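Local coordinates for protein UDP-N-acetylglucosamine pyrophosphorylase (Entamoeba histolytica, PDB 3OC9) that probably catalyses the transfer of a uridylyl group from UTP to N-acetylglucosamine 1-phosphate, giving UDP-N-acetylglucosamine and diphosphate, at residues A[24-32]-A[82-90]; A[329-337]-A[350-361]. One frame throughout, in Å; residues are numbered along the deposited sequence.

From the N terminus, helix 21-32 leads into strand 36-41, which belongs to the central mixed sheet; after strands 59-60 and 66-67, helix 68-87 brings the chain back, and contact 1 closes this first loop where the two helices cross. The chain then runs through most of the sheet to strand 322-326, directly ahead of contact 2. There the short helix 329-332 and the extended residues after it meet helix 347-364, closing a much smaller loop of 12 intervening residues. The loops neither nest nor cross, since the first is complete before the second opens. Contact 1 lies toward the periphery, contact 2 deeper, their centres about 26 Å apart.

Contact 1: residues A[24-32]-A[82-90]; sequences YYRGLELIS and LASEYSHQK. With SO4 (sulfate ion), chain B.
Tyr86 lays its ring against Tyr25 and Leu28. The two tyrosine rings are slid apart with little overlap, their planes 24° from parallel, and Tyr25 CD1 comes 3.6 Å from Tyr86 CE1. Leu28 meets the opposite flank of the ring, from the same side of its plane, with CB 4.0 Å from Tyr86 CD2. With CG of Tyr86 anti to the backbone N (chi1 174°), the ring is carried over to these partners. Leu28 fills the centre of the crossing: CD1 lies by Leu82 O and Tyr86 CB, while CD2 is 4.1 Å from Leu82 CB.

Ala83 sits where the backbones come nearest, and its small methyl suits the place: CB packs 3.6 Å from Leu28 O and 3.7 Å from Ile31 CG2. The helix axes approach to 8.5 Å at a crossing angle of -98°. At the polar end Ser32 CB touches Ser87 OG, yet each hydroxyl is bonded within its own helix, Ser32 OG to Glu29 O and Ser87 OG to Ala83 O. Ser87 OG also accepts from Gln89 N, an ST turn that ends helix 82-87. Pro196 of helix 196-204 packs on Leu28. Arg26 NH1 donates to O4 of a sulfate, probably from the crystallisation liquor, at 2.9 Å.

The serine hydroxyls are satisfied within their own helices, and the joint rests on apolar and aromatic packing.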
loop_
_atom_site.group_PDB
_atom_site.type_symbol
_atom_site.label_atom_id
_atom_site.label_comp_id
_atom_site.label_asym_id
_atom_site.label_seq_id
_atom_site.Cartn_x
_atom_site.Cartn_y
_atom_site.Cartn_z
ATOM N N TYR A 24 -18.453 3.647 -9.026
ATOM C CA TYR A 24 -18.372 2.302 -8.403
ATOM C C TYR A 24 -18.739 1.181 -9.400
ATOM O O TYR A 24 -18.003 0.196 -9.547
ATOM C CB TYR A 24 -19.272 2.252 -7.151
ATOM C CG TYR A 24 -19.403 0.899 -6.458
ATOM C CD1 TYR A 24 -18.475 0.491 -5.499
ATOM C CD2 TYR A 24 -20.476 0.058 -6.734
ATOM C CE1 TYR A 24 -18.593 -0.750 -4.842
ATOM C CE2 TYR A 24 -20.602 -1.188 -6.087
ATOM C CZ TYR A 24 -19.654 -1.583 -5.149
ATOM O OH TYR A 24 -19.787 -2.805 -4.504
ATOM N N TYR A 25 -19.880 1.318 -10.082
ATOM C CA TYR A 25 -20.302 0.290 -11.056
ATOM C C TYR A 25 -19.430 0.186 -12.317
ATOM O O TYR A 25 -19.260 -0.915 -12.856
ATOM C CB TYR A 25 -21.809 0.387 -11.392
ATOM C CG TYR A 25 -22.680 0.037 -10.202
ATOM C CD1 TYR A 25 -22.679 -1.253 -9.667
ATOM C CD2 TYR A 25 -23.477 1.003 -9.583
ATOM C CE1 TYR A 25 -23.452 -1.575 -8.561
ATOM C CE2 TYR A 25 -24.260 0.690 -8.469
ATOM C CZ TYR A 25 -24.233 -0.603 -7.960
ATOM O OH TYR A 25 -25.006 -0.946 -6.866
ATOM N N ARG A 26 -18.857 1.302 -12.775
ATOM C CA ARG A 26 -17.879 1.246 -13.881
ATOM C C ARG A 26 -16.606 0.473 -13.458
ATOM O O ARG A 26 -15.986 -0.244 -14.271
ATOM C CB ARG A 26 -17.536 2.655 -14.390
ATOM C CG ARG A 26 -16.469 2.741 -15.515
ATOM C CD ARG A 26 -16.910 2.074 -16.819
ATOM N NE ARG A 26 -15.900 2.248 -17.866
ATOM C CZ ARG A 26 -15.838 1.534 -18.987
ATOM N NH1 ARG A 26 -16.734 0.578 -19.225
ATOM N NH2 ARG A 26 -14.869 1.771 -19.869
ATOM N N GLY A 27 -16.228 0.627 -12.184
ATOM C CA GLY A 27 -15.106 -0.141 -11.611
ATOM C C GLY A 27 -15.373 -1.651 -11.626
ATOM O O GLY A 27 -14.511 -2.428 -12.049
ATOM N N LEU A 28 -16.556 -2.067 -11.167
ATOM C CA LEU A 28 -16.943 -3.491 -11.218
ATOM C C LEU A 28 -16.955 -4.042 -12.663
ATOM O O LEU A 28 -16.536 -5.184 -12.895
ATOM C CB LEU A 28 -18.308 -3.748 -10.517
ATOM C CG LEU A 28 -18.411 -3.623 -8.980
ATOM C CD1 LEU A 28 -19.820 -4.010 -8.480
ATOM C CD2 LEU A 28 -17.345 -4.449 -8.226
ATOM N N GLU A 29 -17.426 -3.235 -13.620
ATOM C CA GLU A 29 -17.403 -3.617 -15.046
ATOM C C GLU A 29 -15.977 -3.872 -15.565
ATOM O O GLU A 29 -15.707 -4.899 -16.214
ATOM C CB GLU A 29 -18.111 -2.557 -15.913
ATOM C CG GLU A 29 -18.071 -2.835 -17.436
ATOM C CD GLU A 29 -18.948 -4.007 -17.860
ATOM O OE1 GLU A 29 -19.922 -4.323 -17.148
ATOM O OE2 GLU A 29 -18.665 -4.610 -18.919
ATOM N N LEU A 30 -15.059 -2.946 -15.281
ATOM C CA LEU A 30 -13.656 -3.101 -15.689
ATOM C C LEU A 30 -12.958 -4.317 -15.039
ATOM O O LEU A 30 -12.199 -5.034 -15.723
ATOM C CB LEU A 30 -12.878 -1.779 -15.475
ATOM C CG LEU A 30 -13.306 -0.635 -16.422
ATOM C CD1 LEU A 30 -12.821 0.754 -15.964
ATOM C CD2 LEU A 30 -12.870 -0.901 -17.869
ATOM N N ILE A 31 -13.213 -4.555 -13.744
ATOM C CA ILE A 31 -12.692 -5.749 -13.053
ATOM C C ILE A 31 -13.230 -7.031 -13.741
ATOM O O ILE A 31 -12.460 -7.949 -14.031
ATOM C CB ILE A 31 -13.053 -5.766 -11.529
ATOM C CG1 ILE A 31 -12.288 -4.672 -10.749
ATOM C CG2 ILE A 31 -12.800 -7.164 -10.899
ATOM C CD1 ILE A 31 -12.905 -4.349 -9.370
ATOM N N SER A 32 -14.538 -7.054 -14.026
ATOM C CA SER A 32 -15.185 -8.213 -14.698
ATOM C C SER A 32 -14.629 -8.543 -16.101
ATOM O O SER A 32 -14.655 -9.717 -16.520
ATOM C CB SER A 32 -16.727 -8.035 -14.752
ATOM O OG SER A 32 -17.108 -7.239 -15.872
ATOM N N LEU A 82 -18.084 -9.818 -6.277
ATOM C CA LEU A 82 -18.949 -8.655 -6.548
ATOM C C LEU A 82 -19.050 -8.315 -8.050
ATOM O O LEU A 82 -20.157 -8.037 -8.568
ATOM C CB LEU A 82 -18.496 -7.427 -5.721
ATOM C CG LEU A 82 -18.677 -7.497 -4.192
ATOM C CD1 LEU A 82 -18.156 -6.221 -3.482
ATOM C CD2 LEU A 82 -20.158 -7.713 -3.816
ATOM N N ALA A 83 -17.905 -8.327 -8.739
ATOM C CA ALA A 83 -17.861 -8.107 -10.179
ATOM C C ALA A 83 -18.628 -9.197 -10.954
ATOM O O ALA A 83 -19.305 -8.891 -11.951
ATOM C CB ALA A 83 -16.410 -8.015 -10.672
ATOM N N SER A 84 -18.493 -10.451 -10.508
ATOM C CA SER A 84 -19.182 -11.583 -11.156
ATOM C C SER A 84 -20.703 -11.485 -10.999
ATOM O O SER A 84 -21.445 -11.741 -11.966
ATOM C CB SER A 84 -18.653 -12.936 -10.633
ATOM O OG SER A 84 -19.348 -14.044 -11.219
ATOM N N GLU A 85 -21.165 -11.107 -9.806
ATOM C CA GLU A 85 -22.607 -10.951 -9.540
ATOM C C GLU A 85 -23.229 -9.793 -10.344
ATOM O O GLU A 85 -24.391 -9.874 -10.779
ATOM C CB GLU A 85 -22.883 -10.796 -8.036
ATOM C CG GLU A 85 -22.455 -12.018 -7.197
ATOM C CD GLU A 85 -22.721 -11.902 -5.691
ATOM O OE1 GLU A 85 -22.983 -10.793 -5.185
ATOM O OE2 GLU A 85 -22.657 -12.949 -5.000
ATOM N N TYR A 86 -22.448 -8.726 -10.546
ATOM C CA TYR A 86 -22.883 -7.560 -11.319
ATOM C C TYR A 86 -23.008 -7.826 -12.832
ATOM O O TYR A 86 -24.029 -7.487 -13.445
ATOM C CB TYR A 86 -21.940 -6.371 -11.057
ATOM C CG TYR A 86 -22.206 -5.135 -11.905
ATOM C CD1 TYR A 86 -23.355 -4.358 -11.711
ATOM C CD2 TYR A 86 -21.313 -4.746 -12.909
ATOM C CE1 TYR A 86 -23.597 -3.221 -12.494
ATOM C CE2 TYR A 86 -21.549 -3.609 -13.693
ATOM C CZ TYR A 86 -22.691 -2.856 -13.474
ATOM O OH TYR A 86 -22.928 -1.738 -14.248
ATOM N N SER A 87 -21.978 -8.444 -13.409
ATOM C CA SER A 87 -21.856 -8.657 -14.853
ATOM C C SER A 87 -22.473 -9.966 -15.369
ATOM O O SER A 87 -22.656 -10.124 -16.576
ATOM C CB SER A 87 -20.372 -8.664 -15.223
ATOM O OG SER A 87 -19.729 -9.782 -14.615
ATOM N N HIS A 88 -22.744 -10.897 -14.456
ATOM C CA HIS A 88 -23.121 -12.289 -14.778
ATOM C C HIS A 88 -22.030 -13.089 -15.522
ATOM O O HIS A 88 -22.327 -14.102 -16.182
ATOM C CB HIS A 88 -24.486 -12.346 -15.495
ATOM C CG HIS A 88 -25.613 -11.795 -14.678
ATOM N ND1 HIS A 88 -26.012 -10.478 -14.753
ATOM C CD2 HIS A 88 -26.410 -12.376 -13.749
ATOM C CE1 HIS A 88 -27.011 -10.272 -13.912
ATOM N NE2 HIS A 88 -27.274 -11.409 -13.293
ATOM N N GLN A 89 -20.781 -12.635 -15.401
ATOM C CA GLN A 89 -19.607 -13.279 -16.015
ATOM C C GLN A 89 -19.047 -14.350 -15.074
ATOM O O GLN A 89 -18.769 -14.070 -13.909
ATOM C CB GLN A 89 -18.538 -12.218 -16.341
ATOM C CG GLN A 89 -17.419 -12.661 -17.281
ATOM C CD GLN A 89 -17.914 -13.066 -18.672
ATOM O OE1 GLN A 89 -18.882 -12.503 -19.198
ATOM N NE2 GLN A 89 -17.240 -14.041 -19.274
ATOM N N LYS A 90 -18.885 -15.573 -15.587
ATOM C CA LYS A 90 -18.568 -16.748 -14.750
ATOM C C LYS A 90 -17.190 -16.721 -14.079
ATOM O O LYS A 90 -17.084 -16.954 -12.865
ATOM C CB LYS A 90 -18.715 -18.050 -15.551
HETATM S S SO4 B . -16.283 -0.620 -22.577
HETATM O O1 SO4 B . -15.225 -1.156 -21.717
HETATM O O2 SO4 B . -15.895 0.705 -23.062
HETATM O O3 SO4 B . -16.488 -1.514 -23.712
HETATM O O4 SO4 B . -17.526 -0.517 -21.816
#

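Contact 2: residues A[329-337]-A[350-361]; sequences RFIEFSALK and VKRDWYRLNIYY
Phe330 directs its ring edge at the face of Tyr360 in an offset edge-to-face pair, where the short helical turn 329-332 and the extended chain after it pack along helix 347-364, in a nucleotidyltransferase of the GT-A clan. The two ring planes are 82° apart and the centroids 5.8 Å. Tyr360 CB lies in the plane of the phenylalanine ring at its edge, 3.8 Å from Phe330 CE2, whereas CZ of Phe330 reaches Arg356 O. Having CG anti to the backbone N (chi1 176°) swings the Phe330 ring over toward the long helix. A flat aromatic suits this solvent-facing place because one ring can meet both a side chain and the helix backbone.

Behind it, Ile331 and Leu357 cross at about a right angle, CD1 of Ile331 being 3.8 Å from CD1 of Leu357. The same Ile331 CD1 touches Tyr360 CE2, and Ile331 CG2 meets Tyr361 OH, so the branched side chain reaches three residues within about one turn of the helix. Leu357 CD2 packs against Ile331 O.

Farther along, where the chain is extended, Val350 CG2 rests on Ala335 O, and Leu336 CB lies nearby. Asn188 bonds to the backbone of both Glu332 and Ser334. One water joins the segments, donating to Phe330 O and Asp353 O, and it also stands over one face of the Phe330 ring. The direct polar link is short: Ser334 OG donates to Asp353 OD2 at 2.7 Å, using the carboxylate's anti lone pair.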
loop_
_atom_site.group_PDB
_atom_site.type_symbol
_atom_site.label_atom_id
_atom_site.label_comp_id
_atom_site.label_asym_id
_atom_site.label_seq_id
_atom_site.Cartn_x
_atom_site.Cartn_y
_atom_site.Cartn_z
ATOM N N ARG A 329 -9.435 8.880 7.116
ATOM C CA ARG A 329 -8.517 8.017 7.889
ATOM C C ARG A 329 -9.317 6.876 8.532
ATOM O O ARG A 329 -8.835 5.745 8.624
ATOM C CB ARG A 329 -7.742 8.810 8.975
ATOM C CG ARG A 329 -6.853 9.962 8.418
ATOM C CD ARG A 329 -6.178 10.814 9.528
ATOM N NE ARG A 329 -5.624 12.067 8.988
ATOM C CZ ARG A 329 -4.333 12.358 8.904
ATOM N NH1 ARG A 329 -3.411 11.507 9.342
ATOM N NH2 ARG A 329 -3.960 13.526 8.388
ATOM N N PHE A 330 -10.545 7.173 8.968
ATOM C CA PHE A 330 -11.364 6.183 9.699
ATOM C C PHE A 330 -11.726 4.962 8.812
ATOM O O PHE A 330 -11.940 3.841 9.301
ATOM C CB PHE A 330 -12.608 6.897 10.286
ATOM C CG PHE A 330 -13.589 5.990 10.971
ATOM C CD1 PHE A 330 -13.513 5.774 12.356
ATOM C CD2 PHE A 330 -14.622 5.382 10.254
ATOM C CE1 PHE A 330 -14.423 4.938 13.005
ATOM C CE2 PHE A 330 -15.539 4.539 10.902
ATOM C CZ PHE A 330 -15.441 4.320 12.278
ATOM N N ILE A 331 -11.785 5.200 7.501
ATOM C CA ILE A 331 -12.162 4.178 6.520
ATOM C C ILE A 331 -10.936 3.401 5.951
ATOM O O ILE A 331 -10.989 2.164 5.810
ATOM C CB ILE A 331 -12.962 4.825 5.324
ATOM C CG1 ILE A 331 -14.212 5.599 5.813
ATOM C CG2 ILE A 331 -13.256 3.806 4.183
ATOM C CD1 ILE A 331 -15.414 4.727 6.251
ATOM N N GLU A 332 -9.852 4.104 5.611
ATOM C CA GLU A 332 -8.749 3.449 4.833
ATOM C C GLU A 332 -7.305 3.793 5.274
ATOM O O GLU A 332 -6.375 3.707 4.452
ATOM C CB GLU A 332 -8.948 3.638 3.292
ATOM C CG GLU A 332 -8.270 2.543 2.398
ATOM C CD GLU A 332 -8.358 2.758 0.865
ATOM O OE1 GLU A 332 -7.731 1.952 0.127
ATOM O OE2 GLU A 332 -9.015 3.718 0.384
ATOM N N PHE A 333 -7.082 4.131 6.557
ATOM C CA PHE A 333 -5.673 4.298 7.054
ATOM C C PHE A 333 -5.410 3.864 8.518
ATOM O O PHE A 333 -5.717 4.608 9.445
ATOM C CB PHE A 333 -5.148 5.735 6.828
ATOM C CG PHE A 333 -3.660 5.893 7.129
ATOM C CD1 PHE A 333 -2.705 5.530 6.190
ATOM C CD2 PHE A 333 -3.231 6.376 8.378
ATOM C CE1 PHE A 333 -1.327 5.650 6.476
ATOM C CE2 PHE A 333 -1.857 6.492 8.682
ATOM C CZ PHE A 333 -0.912 6.132 7.727
ATOM N N SER A 334 -4.809 2.684 8.716
ATOM C CA SER A 334 -4.277 2.277 10.050
ATOM C C SER A 334 -3.052 1.375 9.846
ATOM O O SER A 334 -3.201 0.236 9.397
ATOM C CB SER A 334 -5.355 1.568 10.897
ATOM O OG SER A 334 -4.920 1.357 12.250
ATOM N N ALA A 335 -1.849 1.891 10.143
ATOM C CA ALA A 335 -0.587 1.196 9.779
ATOM C C ALA A 335 -0.008 0.343 10.909
ATOM O O ALA A 335 -0.141 0.708 12.074
ATOM C CB ALA A 335 0.454 2.179 9.311
ATOM N N LEU A 336 0.653 -0.761 10.547
ATOM C CA LEU A 336 1.414 -1.601 11.513
ATOM C C LEU A 336 2.919 -1.450 11.284
ATOM O O LEU A 336 3.450 -1.934 10.265
ATOM C CB LEU A 336 1.015 -3.083 11.418
ATOM C CG LEU A 336 1.811 -4.061 12.318
ATOM C CD1 LEU A 336 1.615 -3.758 13.811
ATOM C CD2 LEU A 336 1.488 -5.546 12.016
ATOM N N LYS A 337 3.599 -0.782 12.227
ATOM C CA LYS A 337 5.026 -0.437 12.096
ATOM C C LYS A 337 5.911 -0.791 13.309
ATOM O O LYS A 337 7.111 -1.069 13.140
ATOM C CB LYS A 337 5.197 1.045 11.753
ATOM C CG LYS A 337 4.711 1.399 10.351
ATOM C CD LYS A 337 4.738 2.888 10.077
ATOM C CE LYS A 337 4.779 3.147 8.578
ATOM N NZ LYS A 337 6.111 2.754 8.008
ATOM N N VAL A 350 -4.159 -0.955 15.563
ATOM C CA VAL A 350 -4.792 -1.583 14.380
ATOM C C VAL A 350 -6.119 -2.271 14.748
ATOM O O VAL A 350 -7.143 -2.037 14.100
ATOM C CB VAL A 350 -3.825 -2.567 13.638
ATOM C CG1 VAL A 350 -4.581 -3.358 12.562
ATOM C CG2 VAL A 350 -2.622 -1.806 13.042
ATOM N N LYS A 351 -6.108 -3.118 15.784
ATOM C CA LYS A 351 -7.341 -3.733 16.322
ATOM C C LYS A 351 -8.477 -2.745 16.632
ATOM O O LYS A 351 -9.616 -2.946 16.174
ATOM C CB LYS A 351 -7.027 -4.536 17.594
ATOM C CG LYS A 351 -6.954 -6.007 17.413
ATOM C CD LYS A 351 -6.950 -6.663 18.809
ATOM C CE LYS A 351 -6.710 -8.144 18.710
ATOM N NZ LYS A 351 -6.277 -8.740 20.013
ATOM N N ARG A 352 -8.159 -1.690 17.400
ATOM C CA ARG A 352 -9.130 -0.646 17.780
ATOM C C ARG A 352 -9.788 0.003 16.555
ATOM O O ARG A 352 -11.018 0.212 16.543
ATOM C CB ARG A 352 -8.455 0.416 18.672
ATOM C CG ARG A 352 -9.365 1.551 19.180
ATOM C CD ARG A 352 -8.574 2.652 19.908
ATOM N NE ARG A 352 -8.112 2.216 21.225
ATOM C CZ ARG A 352 -6.845 1.936 21.519
ATOM N NH1 ARG A 352 -5.905 2.068 20.593
ATOM N NH2 ARG A 352 -6.515 1.527 22.740
ATOM N N ASP A 353 -8.974 0.306 15.531
ATOM C CA ASP A 353 -9.448 0.965 14.304
ATOM C C ASP A 353 -10.339 0.014 13.456
ATOM O O ASP A 353 -11.408 0.418 12.979
ATOM C CB ASP A 353 -8.255 1.504 13.467
ATOM C CG ASP A 353 -7.600 2.782 14.060
ATOM O OD1 ASP A 353 -8.247 3.526 14.825
ATOM O OD2 ASP A 353 -6.424 3.061 13.721
ATOM N N TRP A 354 -9.911 -1.245 13.297
ATOM C CA TRP A 354 -10.695 -2.239 12.517
ATOM C C TRP A 354 -12.074 -2.529 13.179
ATOM O O TRP A 354 -13.114 -2.573 12.490
ATOM C CB TRP A 354 -9.863 -3.521 12.263
ATOM C CG TRP A 354 -10.533 -4.599 11.378
ATOM C CD1 TRP A 354 -11.166 -4.414 10.166
ATOM C CD2 TRP A 354 -10.576 -6.010 11.636
ATOM N NE1 TRP A 354 -11.625 -5.618 9.682
ATOM C CE2 TRP A 354 -11.284 -6.613 10.564
ATOM C CE3 TRP A 354 -10.111 -6.821 12.684
ATOM C CZ2 TRP A 354 -11.522 -7.989 10.499
ATOM C CZ3 TRP A 354 -10.351 -8.208 12.620
ATOM C CH2 TRP A 354 -11.057 -8.768 11.533
ATOM N N TYR A 355 -12.079 -2.676 14.505
ATOM C CA TYR A 355 -13.321 -2.913 15.258
ATOM C C TYR A 355 -14.323 -1.751 15.105
ATOM O O TYR A 355 -15.517 -1.991 14.909
ATOM C CB TYR A 355 -13.037 -3.201 16.747
ATOM C CG TYR A 355 -12.357 -4.534 17.070
ATOM C CD1 TYR A 355 -12.148 -5.510 16.085
ATOM C CD2 TYR A 355 -11.925 -4.821 18.379
ATOM C CE1 TYR A 355 -11.511 -6.738 16.383
ATOM C CE2 TYR A 355 -11.292 -6.051 18.690
ATOM C CZ TYR A 355 -11.091 -7.000 17.688
ATOM O OH TYR A 355 -10.478 -8.218 17.990
ATOM N N ARG A 356 -13.838 -0.502 15.159
ATOM C CA ARG A 356 -14.712 0.677 15.047
ATOM C C ARG A 356 -15.312 0.820 13.636
ATOM O O ARG A 356 -16.499 1.161 13.488
ATOM C CB ARG A 356 -13.970 1.966 15.469
ATOM C CG ARG A 356 -13.707 2.076 16.983
ATOM C CD ARG A 356 -12.805 3.279 17.322
ATOM N NE ARG A 356 -12.471 3.336 18.747
ATOM C CZ ARG A 356 -11.780 4.318 19.331
ATOM N NH1 ARG A 356 -11.327 5.353 18.624
ATOM N NH2 ARG A 356 -11.536 4.269 20.634
ATOM N N LEU A 357 -14.497 0.554 12.605
ATOM C CA LEU A 357 -15.004 0.517 11.223
ATOM C C LEU A 357 -16.142 -0.519 11.038
ATOM O O LEU A 357 -17.173 -0.227 10.392
ATOM C CB LEU A 357 -13.849 0.253 10.229
ATOM C CG LEU A 357 -14.216 0.213 8.741
ATOM C CD1 LEU A 357 -14.895 1.519 8.282
ATOM C CD2 LEU A 357 -12.964 -0.111 7.874
ATOM N N ASN A 358 -15.962 -1.717 11.594
ATOM C CA ASN A 358 -16.936 -2.795 11.424
ATOM C C ASN A 358 -18.299 -2.473 12.094
ATOM O O ASN A 358 -19.368 -2.787 11.547
ATOM C CB ASN A 358 -16.359 -4.140 11.921
ATOM C CG ASN A 358 -15.211 -4.655 11.049
ATOM O OD1 ASN A 358 -15.081 -4.272 9.884
ATOM N ND2 ASN A 358 -14.385 -5.532 11.610
ATOM N N ILE A 359 -18.246 -1.802 13.240
ATOM C CA ILE A 359 -19.467 -1.279 13.910
ATOM C C ILE A 359 -20.212 -0.247 13.038
ATOM O O ILE A 359 -21.445 -0.333 12.860
ATOM C CB ILE A 359 -19.128 -0.681 15.296
ATOM C CG1 ILE A 359 -18.607 -1.782 16.225
ATOM C CG2 ILE A 359 -20.347 0.039 15.906
ATOM C CD1 ILE A 359 -17.994 -1.257 17.517
ATOM N N TYR A 360 -19.463 0.710 12.485
ATOM C CA TYR A 360 -19.992 1.682 11.519
ATOM C C TYR A 360 -20.710 1.014 10.328
ATOM O O TYR A 360 -21.817 1.436 9.957
ATOM C CB TYR A 360 -18.876 2.663 11.066
ATOM C CG TYR A 360 -19.223 3.560 9.862
ATOM C CD1 TYR A 360 -19.888 4.778 10.041
ATOM C CD2 TYR A 360 -18.872 3.187 8.556
ATOM C CE1 TYR A 360 -20.199 5.600 8.950
ATOM C CE2 TYR A 360 -19.189 4.001 7.454
ATOM C CZ TYR A 360 -19.850 5.202 7.660
ATOM O OH TYR A 360 -20.171 6.022 6.585
ATOM N N TYR A 361 -20.098 -0.018 9.732
ATOM C CA TYR A 361 -20.699 -0.709 8.576
ATOM C C TYR A 361 -22.021 -1.435 8.967
ATOM O O TYR A 361 -23.023 -1.391 8.223
ATOM C CB TYR A 361 -19.695 -1.679 7.923
ATOM C CG TYR A 361 -18.639 -1.017 7.005
ATOM C CD1 TYR A 361 -18.936 0.150 6.271
ATOM C CD2 TYR A 361 -17.367 -1.599 6.844
ATOM C CE1 TYR A 361 -17.961 0.747 5.402
ATOM C CE2 TYR A 361 -16.391 -1.010 5.983
ATOM C CZ TYR A 361 -16.706 0.155 5.271
ATOM O OH TYR A 361 -15.754 0.746 4.427
HETATM O O HOH W 1 -11.257 3.154 11.979
#